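Local coordinates for protein tryptophanyl-tRNA synthetase (Thermus thermophilus, PDB 2EL7) that probably catalyses the ATP-dependent attachment of tryptophan to tRNA(Trp), as a homodimeric class I aminoacyl-tRNA synthetase, at residues 139-144 and 170-175; 1-6 and 36-41; 153-158 and 176-181. All coordinates share one frame; numbering follows the deposited sequence.

Contact 1 (139-144 and 170-175); sequences IYKADT and GETFPE
Lys141 and Pro174 carry a partly buried, loop-to-loop packing contact, in which the turn after helix 124-139 lies against the link from helix 153-169 to strand 177-179. The lysine side chain crosses the proline ring at about a right angle, its CG 3.7 Å from Pro174 CD. A bend at chi2 (85°) takes CD out of line with the first part of the chain, and beyond it CE comes 4.0 Å from CD2 of Phe173, approaching the ring obliquely. CE also lies so tight against the carbonyl O of Thr172 that the exact placing of the lysine end is doubtful; NZ is modelled 3.2 Å from that same Thr172 O. The ammonium group has its salt bridge with Glu320 of helix 296-324, so the lysine spans from the loop pair to a third element. An alanine here would probably cost Glu320 this salt-bridge partner and open a gap beside Pro174 CD and the Phe173 ring.

Lys141 is the C-prime residue, with positive phi (52°), of the Schellman motif that ends helix 124-139; the backbone N-H groups of Lys141 and Ala142 bond back to carbonyls of the last turn. The chain then runs past Pro174, whose CG lies 3.7 Å from Ala142 O and 3.8 Å from Lys141 O.

On the other segment, Asn166 holds the backbone from its helix, OD1 taking the N-H of Thr172 and ND2 bonding to Phe173 O. Thr172 CG2 sits over the centre of the neighbouring Phe173 ring, 3.9 Å above its plane, while Thr172 OG1 donates to Gly170 O (2.7 Å) from above the carbonyl plane. The Phe173 ring meets Phe165 edge-to-face.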
loop_
_atom_site.group_PDB
_atom_site.type_symbol
_atom_site.label_atom_id
_atom_site.label_comp_id
_atom_site.label_asym_id
_atom_site.label_seq_id
_atom_site.Cartn_x
_atom_site.Cartn_y
_atom_site.Cartn_z
ATOM N N ILE A 139 -12.451 0.067 -4.884
ATOM C CA ILE A 139 -12.691 1.229 -4.013
ATOM C C ILE A 139 -13.854 2.077 -4.563
ATOM O O ILE A 139 -14.532 2.791 -3.805
ATOM C CB ILE A 139 -11.462 2.137 -3.926
ATOM C CG1 ILE A 139 -11.599 3.085 -2.742
ATOM C CG2 ILE A 139 -11.354 3.010 -5.194
ATOM C CD1 ILE A 139 -10.997 2.586 -1.495
ATOM N N TYR A 140 -14.064 1.992 -5.882
ATOM C CA TYR A 140 -15.098 2.743 -6.588
ATOM C C TYR A 140 -16.284 1.853 -6.952
ATOM O O TYR A 140 -17.214 2.291 -7.656
ATOM C CB TYR A 140 -14.532 3.363 -7.881
ATOM C CG TYR A 140 -13.349 4.292 -7.676
ATOM C CD1 TYR A 140 -12.110 4.028 -8.276
ATOM C CD2 TYR A 140 -13.449 5.389 -6.831
ATOM C CE1 TYR A 140 -11.006 4.833 -8.014
ATOM C CE2 TYR A 140 -12.370 6.187 -6.567
ATOM C CZ TYR A 140 -11.141 5.908 -7.146
ATOM O OH TYR A 140 -10.045 6.648 -6.742
ATOM N N LYS A 141 -16.240 0.605 -6.478
ATOM C CA LYS A 141 -17.294 -0.365 -6.738
ATOM C C LYS A 141 -17.605 -0.467 -8.221
ATOM O O LYS A 141 -18.760 -0.620 -8.593
ATOM C CB LYS A 141 -18.579 0.016 -5.994
ATOM C CG LYS A 141 -18.883 -0.788 -4.725
ATOM C CD LYS A 141 -18.178 -0.245 -3.504
ATOM C CE LYS A 141 -18.533 -1.010 -2.215
ATOM N NZ LYS A 141 -19.855 -0.689 -1.610
ATOM N N ALA A 142 -16.597 -0.356 -9.070
ATOM C CA ALA A 142 -16.828 -0.479 -10.514
ATOM C C ALA A 142 -17.145 -1.940 -10.811
ATOM O O ALA A 142 -16.528 -2.827 -10.247
ATOM C CB ALA A 142 -15.568 -0.040 -11.332
ATOM N N ASP A 143 -18.086 -2.198 -11.708
ATOM C CA ASP A 143 -18.436 -3.580 -12.034
ATOM C C ASP A 143 -17.964 -3.969 -13.430
ATOM O O ASP A 143 -18.094 -5.116 -13.839
ATOM C CB ASP A 143 -19.958 -3.787 -11.918
ATOM C CG ASP A 143 -20.740 -2.933 -12.903
ATOM O OD1 ASP A 143 -21.576 -2.116 -12.481
ATOM O OD2 ASP A 143 -20.518 -3.072 -14.115
ATOM N N THR A 144 -17.409 -3.021 -14.169
ATOM C CA THR A 144 -16.939 -3.332 -15.505
ATOM C C THR A 144 -15.613 -2.646 -15.751
ATOM O O THR A 144 -15.384 -1.506 -15.327
ATOM C CB THR A 144 -17.958 -2.887 -16.555
ATOM O OG1 THR A 144 -19.223 -3.496 -16.263
ATOM C CG2 THR A 144 -17.516 -3.312 -17.959
ATOM N N GLY A 170 -18.762 -9.795 5.074
ATOM C CA GLY A 170 -20.110 -9.349 4.749
ATOM C C GLY A 170 -20.092 -8.793 3.331
ATOM O O GLY A 170 -19.105 -8.159 2.943
ATOM N N GLU A 171 -21.157 -9.008 2.557
ATOM C CA GLU A 171 -21.196 -8.557 1.163
ATOM C C GLU A 171 -20.796 -7.100 1.036
ATOM O O GLU A 171 -21.442 -6.216 1.590
ATOM C CB GLU A 171 -22.589 -8.768 0.536
ATOM C CG GLU A 171 -22.572 -8.574 -1.000
ATOM C CD GLU A 171 -23.924 -8.759 -1.679
ATOM O OE1 GLU A 171 -24.856 -8.003 -1.336
ATOM O OE2 GLU A 171 -24.046 -9.647 -2.565
ATOM N N THR A 172 -19.734 -6.835 0.290
ATOM C CA THR A 172 -19.280 -5.464 0.170
ATOM C C THR A 172 -18.962 -5.003 -1.241
ATOM O O THR A 172 -19.308 -3.875 -1.625
ATOM C CB THR A 172 -18.010 -5.241 0.999
ATOM O OG1 THR A 172 -18.240 -5.631 2.362
ATOM C CG2 THR A 172 -17.611 -3.794 0.942
ATOM N N PHE A 173 -18.294 -5.873 -1.997
ATOM C CA PHE A 173 -17.846 -5.536 -3.336
ATOM C C PHE A 173 -18.450 -6.343 -4.475
ATOM O O PHE A 173 -18.755 -7.524 -4.323
ATOM C CB PHE A 173 -16.322 -5.709 -3.426
ATOM C CG PHE A 173 -15.531 -4.822 -2.510
ATOM C CD1 PHE A 173 -14.868 -5.352 -1.420
ATOM C CD2 PHE A 173 -15.376 -3.476 -2.791
ATOM C CE1 PHE A 173 -14.046 -4.554 -0.616
ATOM C CE2 PHE A 173 -14.559 -2.667 -2.002
ATOM C CZ PHE A 173 -13.891 -3.209 -0.908
ATOM N N PRO A 174 -18.623 -5.705 -5.643
ATOM C CA PRO A 174 -19.182 -6.398 -6.807
ATOM C C PRO A 174 -18.003 -7.148 -7.359
ATOM O O PRO A 174 -16.876 -6.818 -7.017
ATOM C CB PRO A 174 -19.587 -5.250 -7.731
ATOM C CG PRO A 174 -18.455 -4.239 -7.462
ATOM C CD PRO A 174 -18.428 -4.273 -5.934
ATOM N N GLU A 175 -18.251 -8.149 -8.192
ATOM C CA GLU A 175 -17.195 -8.927 -8.843
ATOM C C GLU A 175 -17.102 -8.319 -10.232
ATOM O O GLU A 175 -17.923 -8.596 -11.090
ATOM C CB GLU A 175 -17.599 -10.398 -8.948
ATOM C CG GLU A 175 -17.576 -11.121 -7.607
ATOM C CD GLU A 175 -18.030 -12.561 -7.695
ATOM O OE1 GLU A 175 -17.461 -13.312 -8.513
ATOM O OE2 GLU A 175 -18.952 -12.939 -6.938
#

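Contact 2 (1-6 and 36-41); sequences MKRVLS and DAFFCI
Arg3 is laid over Phe38 and salt-bridged to Asp36 at the start of two parallel strands, 4-8 and 37-41, which helix 16-33 connects as a beta-alpha-beta crossover of the class I synthetase's Rossmann-type nucleotide-binding domain. Arg3 CD stands above the middle of the Phe38 ring, 4.1 Å from its centroid, in a CH-pi contact. The chain runs extended to CD and then bends at chi3 (-70°), which turns NE toward Asp36. Beyond the bend the guanidinium lies close to parallel with the ring, the planes 19° apart, with Phe38 CZ under one face near the rim. In the salt bridge, Arg3 NE and Arg3 NH1 both donate to Asp36 OD2, each at 2.8 Å. The oxygen lies in the guanidinium plane, yet both nitrogens reach it from the same face of the carboxylate. The remaining nitrogen, NH2, bonds to Tyr140 O.

Further along, Leu5, on the same face of the sheet as Phe38, crosses it at about a right angle, its CD1 3.8 Å from Phe38 CB and 3.9 Å from Cys40 CB. The side chain of Cys40 lies about 4 Å from that of Asp136, a residue predicted to bind tryptophan. Between the strands, the backbone bonds run Val4 N to Asp36 O, Phe38 N to Val4 O, Ser6 N to Phe38 O and Cys40 N to Ser6 O.

Val4, Ala37, Ser6 and Phe39 point to the opposite face. There Ser6 CB is 3.8 Å from Phe39 CD2, and a water over the centre of the Phe39 ring bonds to Ser6 OG and donates to Phe38 O (2.7 Å).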
loop_
_atom_site.group_PDB
_atom_site.type_symbol
_atom_site.label_atom_id
_atom_site.label_comp_id
_atom_site.label_asym_id
_atom_site.label_seq_id
_atom_site.Cartn_x
_atom_site.Cartn_y
_atom_site.Cartn_z
ATOM N N MET A 1 -24.042 -3.481 -16.432
ATOM C CA MET A 1 -23.040 -2.357 -16.449
ATOM C C MET A 1 -23.583 -1.088 -15.798
ATOM O O MET A 1 -24.400 -0.392 -16.402
ATOM C CB MET A 1 -22.636 -2.052 -17.893
ATOM C CG MET A 1 -21.534 -1.032 -18.073
ATOM S SD MET A 1 -21.236 -0.622 -19.833
ATOM C CE MET A 1 -19.677 -1.338 -20.128
ATOM N N LYS A 2 -23.152 -0.795 -14.572
ATOM C CA LYS A 2 -23.588 0.427 -13.874
ATOM C C LYS A 2 -22.436 1.430 -13.735
ATOM O O LYS A 2 -22.604 2.628 -13.947
ATOM C CB LYS A 2 -24.094 0.123 -12.461
ATOM C CG LYS A 2 -25.388 -0.667 -12.348
ATOM C CD LYS A 2 -25.689 -0.862 -10.875
ATOM C CE LYS A 2 -26.994 -1.596 -10.643
ATOM N NZ LYS A 2 -27.245 -1.763 -9.180
ATOM N N ARG A 3 -21.270 0.946 -13.338
ATOM C CA ARG A 3 -20.135 1.837 -13.191
ATOM C C ARG A 3 -18.914 1.190 -13.781
ATOM O O ARG A 3 -18.591 0.046 -13.474
ATOM C CB ARG A 3 -19.866 2.173 -11.730
ATOM C CG ARG A 3 -18.668 3.102 -11.579
ATOM C CD ARG A 3 -18.528 3.554 -10.157
ATOM N NE ARG A 3 -19.603 4.468 -9.809
ATOM C CZ ARG A 3 -20.035 4.677 -8.573
ATOM N NH1 ARG A 3 -21.009 5.531 -8.374
ATOM N NH2 ARG A 3 -19.503 4.030 -7.539
ATOM N N VAL A 4 -18.243 1.928 -14.641
ATOM C CA VAL A 4 -17.070 1.414 -15.300
ATOM C C VAL A 4 -15.795 2.131 -14.870
ATOM O O VAL A 4 -15.812 3.331 -14.627
ATOM C CB VAL A 4 -17.235 1.528 -16.847
ATOM C CG1 VAL A 4 -15.910 1.218 -17.560
ATOM C CG2 VAL A 4 -18.307 0.546 -17.310
ATOM N N LEU A 5 -14.707 1.382 -14.726
ATOM C CA LEU A 5 -13.444 1.996 -14.391
ATOM C C LEU A 5 -12.496 1.673 -15.527
ATOM O O LEU A 5 -12.240 0.497 -15.813
ATOM C CB LEU A 5 -12.858 1.467 -13.086
ATOM C CG LEU A 5 -11.474 2.130 -12.867
ATOM C CD1 LEU A 5 -11.614 3.615 -12.510
ATOM C CD2 LEU A 5 -10.720 1.421 -11.775
ATOM N N SER A 6 -11.995 2.705 -16.197
ATOM C CA SER A 6 -11.059 2.490 -17.301
ATOM C C SER A 6 -9.707 3.127 -16.997
ATOM O O SER A 6 -9.632 4.305 -16.654
ATOM C CB SER A 6 -11.633 3.053 -18.608
ATOM O OG SER A 6 -12.911 2.485 -18.895
ATOM N N ASP A 36 -20.923 7.980 -14.247
ATOM C CA ASP A 36 -20.494 6.703 -13.722
ATOM C C ASP A 36 -19.533 6.001 -14.652
ATOM O O ASP A 36 -19.300 4.801 -14.545
ATOM C CB ASP A 36 -21.696 5.841 -13.398
ATOM C CG ASP A 36 -22.218 6.121 -12.010
ATOM O OD1 ASP A 36 -23.451 6.229 -11.847
ATOM O OD2 ASP A 36 -21.384 6.234 -11.074
ATOM N N ALA A 37 -18.974 6.767 -15.577
ATOM C CA ALA A 37 -17.956 6.229 -16.463
ATOM C C ALA A 37 -16.667 6.819 -15.897
ATOM O O ALA A 37 -16.253 7.883 -16.319
ATOM C CB ALA A 37 -18.168 6.705 -17.905
ATOM N N PHE A 38 -16.065 6.151 -14.911
ATOM C CA PHE A 38 -14.813 6.633 -14.318
ATOM C C PHE A 38 -13.594 6.365 -15.178
ATOM O O PHE A 38 -13.382 5.238 -15.658
ATOM C CB PHE A 38 -14.566 5.998 -12.956
ATOM C CG PHE A 38 -15.475 6.503 -11.870
ATOM C CD1 PHE A 38 -15.101 6.395 -10.537
ATOM C CD2 PHE A 38 -16.692 7.083 -12.174
ATOM C CE1 PHE A 38 -15.916 6.857 -9.538
ATOM C CE2 PHE A 38 -17.510 7.548 -11.179
ATOM C CZ PHE A 38 -17.119 7.434 -9.852
ATOM N N PHE A 39 -12.777 7.395 -15.371
ATOM C CA PHE A 39 -11.556 7.234 -16.170
ATOM C C PHE A 39 -10.417 7.659 -15.294
ATOM O O PHE A 39 -10.360 8.810 -14.872
ATOM C CB PHE A 39 -11.612 8.067 -17.459
ATOM C CG PHE A 39 -12.664 7.595 -18.442
ATOM C CD1 PHE A 39 -13.966 8.121 -18.404
ATOM C CD2 PHE A 39 -12.348 6.645 -19.415
ATOM C CE1 PHE A 39 -14.928 7.715 -19.318
ATOM C CE2 PHE A 39 -13.309 6.220 -20.352
ATOM C CZ PHE A 39 -14.600 6.750 -20.311
ATOM N N CYS A 40 -9.516 6.711 -15.020
ATOM C CA CYS A 40 -8.380 6.910 -14.113
ATOM C C CYS A 40 -7.006 6.875 -14.775
ATOM O O CYS A 40 -6.609 5.852 -15.324
ATOM C CB CYS A 40 -8.449 5.834 -13.015
ATOM S SG CYS A 40 -7.308 5.959 -11.599
ATOM N N ILE A 41 -6.287 8.000 -14.711
ATOM C CA ILE A 41 -4.949 8.108 -15.267
ATOM C C ILE A 41 -4.059 7.451 -14.198
ATOM O O ILE A 41 -3.817 8.030 -13.134
ATOM C CB ILE A 41 -4.558 9.601 -15.471
ATOM C CG1 ILE A 41 -5.391 10.212 -16.605
ATOM C CG2 ILE A 41 -3.067 9.724 -15.789
ATOM C CD1 ILE A 41 -5.160 11.709 -16.817
HETATM O O HOH W 1 -14.747 4.320 -17.790
#

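Contact 3 (153-158 and 176-181); sequences QHIELT and PQALLN
Ile155 and Ala178 mark the closest pass of the two backbones, their CA atoms 6.3 Å apart, where the first turns of helix 153-169 face the short strand 177-179 and the proline just before it. The joint is apolar. Ile155 points at the strand and works mainly through its CG2 branch, which is anti to the backbone N; CG2 sits 3.5 Å from Pro176 O and 3.8 Å from Ala178 N, against the peptide backbone itself. The CG1 branch reaches Ala178 CB at 4.2 Å.

One turn on, Thr158 meets Pro176 at about a right angle, methyl CG2 against ring CG at 3.5 Å. Its hydroxyl is turned to its own helix: OG1 donates to His154 O (2.7 Å), an oxygen that also accepts from Thr158 N, which leaves the methyl to face the proline. Arg159, the next residue of the helix, bonds to Pro176 O through NH2, and Ala134 and Leu138 of helix 124-139 also touch Thr158.

This is helix-on-sheet packing within a beta-alpha-beta unit, strand 144-146, helix 153-169 and strand 177-179, of the class I catalytic domain.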
loop_
_atom_site.group_PDB
_atom_site.type_symbol
_atom_site.label_atom_id
_atom_site.label_comp_id
_atom_site.label_asym_id
_atom_site.label_seq_id
_atom_site.Cartn_x
_atom_site.Cartn_y
_atom_site.Cartn_z
ATOM N N GLN A 153 -6.395 -11.448 -16.756
ATOM C CA GLN A 153 -5.915 -12.015 -15.488
ATOM C C GLN A 153 -6.108 -11.139 -14.257
ATOM O O GLN A 153 -6.535 -11.635 -13.208
ATOM C CB GLN A 153 -4.433 -12.407 -15.576
ATOM C CG GLN A 153 -4.202 -13.864 -15.897
ATOM C CD GLN A 153 -2.906 -14.425 -15.316
ATOM O OE1 GLN A 153 -1.819 -13.888 -15.540
ATOM N NE2 GLN A 153 -3.023 -15.519 -14.570
ATOM N N HIS A 154 -5.807 -9.844 -14.359
ATOM C CA HIS A 154 -5.974 -9.007 -13.183
ATOM C C HIS A 154 -7.447 -8.750 -12.861
ATOM O O HIS A 154 -7.786 -8.405 -11.731
ATOM C CB HIS A 154 -5.154 -7.694 -13.286
ATOM C CG HIS A 154 -5.779 -6.612 -14.120
ATOM N ND1 HIS A 154 -5.762 -6.621 -15.502
ATOM C CD2 HIS A 154 -6.343 -5.436 -13.761
ATOM C CE1 HIS A 154 -6.278 -5.489 -15.955
ATOM N NE2 HIS A 154 -6.637 -4.754 -14.916
ATOM N N ILE A 155 -8.339 -8.917 -13.827
ATOM C CA ILE A 155 -9.741 -8.746 -13.477
ATOM C C ILE A 155 -10.156 -10.011 -12.722
ATOM O O ILE A 155 -10.957 -9.940 -11.796
ATOM C CB ILE A 155 -10.676 -8.527 -14.699
ATOM C CG1 ILE A 155 -10.602 -7.088 -15.222
ATOM C CG2 ILE A 155 -12.104 -8.591 -14.249
ATOM C CD1 ILE A 155 -9.280 -6.392 -15.135
ATOM N N GLU A 156 -9.616 -11.167 -13.101
ATOM C CA GLU A 156 -9.938 -12.405 -12.387
ATOM C C GLU A 156 -9.407 -12.353 -10.947
ATOM O O GLU A 156 -10.067 -12.824 -10.021
ATOM C CB GLU A 156 -9.374 -13.629 -13.126
ATOM C CG GLU A 156 -10.179 -13.964 -14.394
ATOM C CD GLU A 156 -9.457 -14.901 -15.398
ATOM O OE1 GLU A 156 -10.090 -15.234 -16.439
ATOM O OE2 GLU A 156 -8.280 -15.298 -15.158
ATOM N N LEU A 157 -8.227 -11.769 -10.751
ATOM C CA LEU A 157 -7.674 -11.659 -9.408
ATOM C C LEU A 157 -8.608 -10.802 -8.579
ATOM O O LEU A 157 -8.907 -11.126 -7.427
ATOM C CB LEU A 157 -6.281 -11.011 -9.437
ATOM C CG LEU A 157 -5.639 -10.748 -8.063
ATOM C CD1 LEU A 157 -5.232 -12.072 -7.436
ATOM C CD2 LEU A 157 -4.439 -9.813 -8.189
ATOM N N THR A 158 -9.074 -9.707 -9.169
ATOM C CA THR A 158 -9.976 -8.781 -8.494
ATOM C C THR A 158 -11.268 -9.457 -8.029
ATOM O O THR A 158 -11.724 -9.205 -6.895
ATOM C CB THR A 158 -10.306 -7.597 -9.416
ATOM O OG1 THR A 158 -9.078 -7.007 -9.859
ATOM C CG2 THR A 158 -11.131 -6.523 -8.689
ATOM N N PRO A 176 -16.103 -7.479 -10.474
ATOM C CA PRO A 176 -16.005 -6.872 -11.802
ATOM C C PRO A 176 -15.839 -7.824 -12.956
ATOM O O PRO A 176 -15.241 -8.890 -12.821
ATOM C CB PRO A 176 -14.817 -5.918 -11.665
ATOM C CG PRO A 176 -14.006 -6.569 -10.610
ATOM C CD PRO A 176 -14.997 -7.042 -9.609
ATOM N N GLN A 177 -16.390 -7.428 -14.097
ATOM C CA GLN A 177 -16.270 -8.227 -15.298
ATOM C C GLN A 177 -15.464 -7.461 -16.332
ATOM O O GLN A 177 -15.569 -6.235 -16.426
ATOM C CB GLN A 177 -17.653 -8.570 -15.851
ATOM C CG GLN A 177 -18.261 -9.799 -15.201
ATOM C CD GLN A 177 -19.715 -9.993 -15.584
ATOM O OE1 GLN A 177 -20.081 -9.857 -16.759
ATOM N NE2 GLN A 177 -20.558 -10.321 -14.596
ATOM N N ALA A 178 -14.642 -8.189 -17.080
ATOM C CA ALA A 178 -13.824 -7.607 -18.127
ATOM C C ALA A 178 -14.704 -7.267 -19.325
ATOM O O ALA A 178 -15.649 -7.998 -19.649
ATOM C CB ALA A 178 -12.760 -8.583 -18.549
ATOM N N LEU A 179 -14.418 -6.137 -19.963
ATOM C CA LEU A 179 -15.157 -5.734 -21.151
ATOM C C LEU A 179 -14.135 -5.715 -22.271
ATOM O O LEU A 179 -13.251 -4.850 -22.294
ATOM C CB LEU A 179 -15.760 -4.333 -20.994
ATOM C CG LEU A 179 -16.434 -3.707 -22.232
ATOM C CD1 LEU A 179 -17.620 -4.578 -22.656
ATOM C CD2 LEU A 179 -16.915 -2.283 -21.911
ATOM N N LEU A 180 -14.234 -6.688 -23.172
ATOM C CA LEU A 180 -13.320 -6.763 -24.304
ATOM C C LEU A 180 -13.838 -5.867 -25.415
ATOM O O LEU A 180 -14.938 -5.326 -25.322
ATOM C CB LEU A 180 -13.194 -8.202 -24.786
ATOM C CG LEU A 180 -12.505 -9.083 -23.743
ATOM C CD1 LEU A 180 -12.534 -10.541 -24.148
ATOM C CD2 LEU A 180 -11.086 -8.621 -23.587
ATOM N N ASN A 181 -13.055 -5.745 -26.477
ATOM C CA ASN A 181 -13.382 -4.874 -27.604
ATOM C C ASN A 181 -13.062 -5.562 -28.947
ATOM O O ASN A 181 -12.238 -5.069 -29.744
ATOM C CB ASN A 181 -12.556 -3.591 -27.427
ATOM C CG ASN A 181 -12.946 -2.494 -28.382
ATOM O OD1 ASN A 181 -14.096 -2.402 -28.801
ATOM N ND2 ASN A 181 -11.985 -1.632 -28.709
#

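Contact 2 is the sheet core: parallel strands joined by backbone bonds, with a salt bridge at their start. Contacts 1 and 3 share the path through helix 153-169 to strand 177-179, and differ in burial: contact 3 is a buried, apolar helix-to-strand joint, contact 1 a partly buried meeting of loops whose lysine pairs with Glu320 of helix 296-324. All three touch. Asp143 ties them together, its N bonded to Arg3 O (2.9 Å) and its O to Gln177 N (2.9 Å), so strand 144-146 begins between segments 1-6 and 176-181. Met1 CE also packs on Leu179 CD2 at 3.4 Å, joining contacts 2 and 3 directly.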